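Local coordinates for 450aa long hypothetical fmu protein (Pyrococcus horikoshii, PDB 2YXL), which probably methylates cytosine at its C5 position in RNA, using S-adenosyl-L-methionine as methyl donor, as an archaeal relative of bacterial Fmu/RsmB, at residues 18-23 with 83-88. Numbering follows the deposited sequence.
Sequences IIEAIR and DPWLRA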
loop_
_atom_site.group_PDB
_atom_site.type_symbol
_atom_site.label_atom_id
_atom_site.label_comp_id
_atom_site.label_asym_id
_atom_site.label_seq_id
_atom_site.Cartn_x
_atom_site.Cartn_y
_atom_site.Cartn_z
ATOM N N ILE A 18 -0.693 -20.208 2.251
ATOM C CA ILE A 18 -1.639 -19.142 1.880
ATOM C C ILE A 18 -2.671 -18.907 2.965
ATOM O O ILE A 18 -3.095 -17.775 3.166
ATOM C CB ILE A 18 -2.417 -19.369 0.547
ATOM C CG1 ILE A 18 -2.138 -20.734 -0.066
ATOM C CG2 ILE A 18 -2.206 -18.191 -0.418
ATOM C CD1 ILE A 18 -3.118 -21.778 0.378
ATOM N N ILE A 19 -3.085 -19.974 3.647
ATOM C CA ILE A 19 -4.018 -19.846 4.762
ATOM C C ILE A 19 -3.419 -18.930 5.827
ATOM O O ILE A 19 -4.071 -17.979 6.259
ATOM C CB ILE A 19 -4.428 -21.215 5.369
ATOM C CG1 ILE A 19 -5.233 -22.029 4.348
ATOM C CG2 ILE A 19 -5.243 -21.014 6.661
ATOM C CD1 ILE A 19 -5.465 -23.478 4.738
ATOM N N GLU A 20 -2.174 -19.201 6.221
ATOM C CA GLU A 20 -1.485 -18.364 7.201
ATOM C C GLU A 20 -1.249 -16.942 6.679
ATOM O O GLU A 20 -1.356 -15.979 7.438
ATOM C CB GLU A 20 -0.183 -19.020 7.685
ATOM C CG GLU A 20 0.612 -18.174 8.691
ATOM C CD GLU A 20 1.080 -18.944 9.925
ATOM O OE1 GLU A 20 1.318 -18.291 10.966
ATOM O OE2 GLU A 20 1.208 -20.187 9.872
ATOM N N ALA A 21 -0.955 -16.811 5.387
ATOM C CA ALA A 21 -0.745 -15.495 4.779
ATOM C C ALA A 21 -2.032 -14.676 4.754
ATOM O O ALA A 21 -2.016 -13.475 5.029
ATOM C CB ALA A 21 -0.167 -15.632 3.371
ATOM N N ILE A 22 -3.139 -15.338 4.424
ATOM C CA ILE A 22 -4.450 -14.700 4.382
ATOM C C ILE A 22 -4.918 -14.347 5.796
ATOM O O ILE A 22 -5.485 -13.270 6.017
ATOM C CB ILE A 22 -5.487 -15.579 3.625
ATOM C CG1 ILE A 22 -5.117 -15.701 2.135
ATOM C CG2 ILE A 22 -6.904 -15.044 3.776
ATOM C CD1 ILE A 22 -5.012 -14.378 1.366
ATOM N N ARG A 23 -4.659 -15.241 6.749
ATOM C CA ARG A 23 -4.986 -14.986 8.148
ATOM C C ARG A 23 -4.171 -13.822 8.702
ATOM O O ARG A 23 -4.732 -12.907 9.309
ATOM C CB ARG A 23 -4.785 -16.243 9.010
ATOM C CG ARG A 23 -5.271 -16.117 10.459
ATOM C CD ARG A 23 -4.237 -15.429 11.353
ATOM N NE ARG A 23 -4.784 -15.070 12.660
ATOM C CZ ARG A 23 -5.481 -13.963 12.914
ATOM N NH1 ARG A 23 -5.739 -13.083 11.951
ATOM N NH2 ARG A 23 -5.934 -13.742 14.140
ATOM N N ASP A 83 -14.260 -17.532 13.437
ATOM C CA ASP A 83 -12.844 -17.597 13.827
ATOM C C ASP A 83 -11.922 -17.224 12.648
ATOM O O ASP A 83 -12.198 -17.608 11.508
ATOM C CB ASP A 83 -12.536 -19.010 14.351
ATOM C CG ASP A 83 -11.045 -19.301 14.448
ATOM O OD1 ASP A 83 -10.443 -19.663 13.410
ATOM O OD2 ASP A 83 -10.480 -19.190 15.561
ATOM N N PRO A 84 -10.821 -16.488 12.927
ATOM C CA PRO A 84 -9.922 -15.957 11.887
ATOM C C PRO A 84 -9.270 -17.027 11.002
ATOM O O PRO A 84 -9.068 -16.790 9.803
ATOM C CB PRO A 84 -8.837 -15.227 12.687
ATOM C CG PRO A 84 -9.399 -15.016 14.027
ATOM C CD PRO A 84 -10.357 -16.127 14.281
ATOM N N TRP A 85 -8.937 -18.180 11.582
ATOM C CA TRP A 85 -8.313 -19.264 10.814
ATOM C C TRP A 85 -9.331 -19.931 9.903
ATOM O O TRP A 85 -9.018 -20.269 8.756
ATOM C CB TRP A 85 -7.627 -20.288 11.733
ATOM C CG TRP A 85 -6.426 -19.711 12.412
ATOM C CD1 TRP A 85 -6.367 -19.195 13.675
ATOM C CD2 TRP A 85 -5.118 -19.551 11.852
ATOM N NE1 TRP A 85 -5.101 -18.736 13.942
ATOM C CE2 TRP A 85 -4.312 -18.941 12.841
ATOM C CE3 TRP A 85 -4.545 -19.867 10.613
ATOM C CZ2 TRP A 85 -2.963 -18.644 12.631
ATOM C CZ3 TRP A 85 -3.200 -19.570 10.404
ATOM C CH2 TRP A 85 -2.427 -18.961 11.408
ATOM N N LEU A 86 -10.550 -20.101 10.414
ATOM C CA LEU A 86 -11.650 -20.630 9.616
ATOM C C LEU A 86 -11.958 -19.706 8.440
ATOM O O LEU A 86 -12.007 -20.160 7.296
ATOM C CB LEU A 86 -12.896 -20.850 10.477
ATOM C CG LEU A 86 -14.110 -21.499 9.807
ATOM C CD1 LEU A 86 -13.779 -22.865 9.197
ATOM C CD2 LEU A 86 -15.243 -21.629 10.811
ATOM N N ARG A 87 -12.141 -18.414 8.721
ATOM C CA ARG A 87 -12.410 -17.424 7.679
ATOM C C ARG A 87 -11.341 -17.448 6.584
ATOM O O ARG A 87 -11.670 -17.452 5.400
ATOM C CB ARG A 87 -12.552 -16.012 8.270
ATOM C CG ARG A 87 -12.704 -14.902 7.219
ATOM C CD ARG A 87 -13.144 -13.559 7.808
ATOM N NE ARG A 87 -12.230 -13.058 8.835
ATOM C CZ ARG A 87 -12.437 -13.161 10.148
ATOM N NH1 ARG A 87 -11.543 -12.678 10.993
ATOM N NH2 ARG A 87 -13.533 -13.745 10.617
ATOM N N ALA A 88 -10.073 -17.467 6.992
ATOM C CA ALA A 88 -8.951 -17.523 6.059
ATOM C C ALA A 88 -8.987 -18.797 5.217
ATOM O O ALA A 88 -8.799 -18.744 4.001
ATOM C CB ALA A 88 -7.628 -17.407 6.806
#
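Arg23 lays its aliphatic chain over one face of the Trp85 indole, the two side chains crossing at about a right angle. Arg23 CG stands over the ring centre, 3.7 Å from the centroid of the Trp85 six-membered ring, a CH-pi contact, and Arg23 CD lies over Trp85 CZ2. CG reaches the ring because it is anti to the backbone N (chi1 -173°); the bend at chi2 puts CD over CZ2. The guanidinium, turned 82° from the ring plane, instead receives Pro84 CB over its centre, 3.6 Å from Arg23 CZ. A long arginine suits this place: its methylenes cover the indole while its charged tip passes on to the proline. Glu20 CD lies in the ring plane, at its edge, 3.8 Å from Trp85 CH2, with the carboxylate turned nearly perpendicular and its OE1 engaged by Arg121 in a salt bridge. Arg23 and Ala88 have the nearest CA atoms across the two segments (5.1 Å), and alanine's single methyl fits against the other helix's backbone: Ala88 CB sits 3.6 Å from Ile19 O and 3.9 Å from Ile22 CG2. Ile19 CG2 touches both this methyl and Trp85 CE3. Asp83, as N-cap, accepts from Leu86 N at 3.0 Å through the anti lone pair of OD1, fixing the first turn that bears Pro84 and Trp85. The segment axes approach to 8.7 Å, with 117° between their N-to-C directions; they belong to helices 12-24 and 84-99 of the all-helical N-terminal region, away from the sinefungin pocket. Helix 104-121 packs against Ile19, Glu20 and Trp85, and helix 47-75 against Ile22.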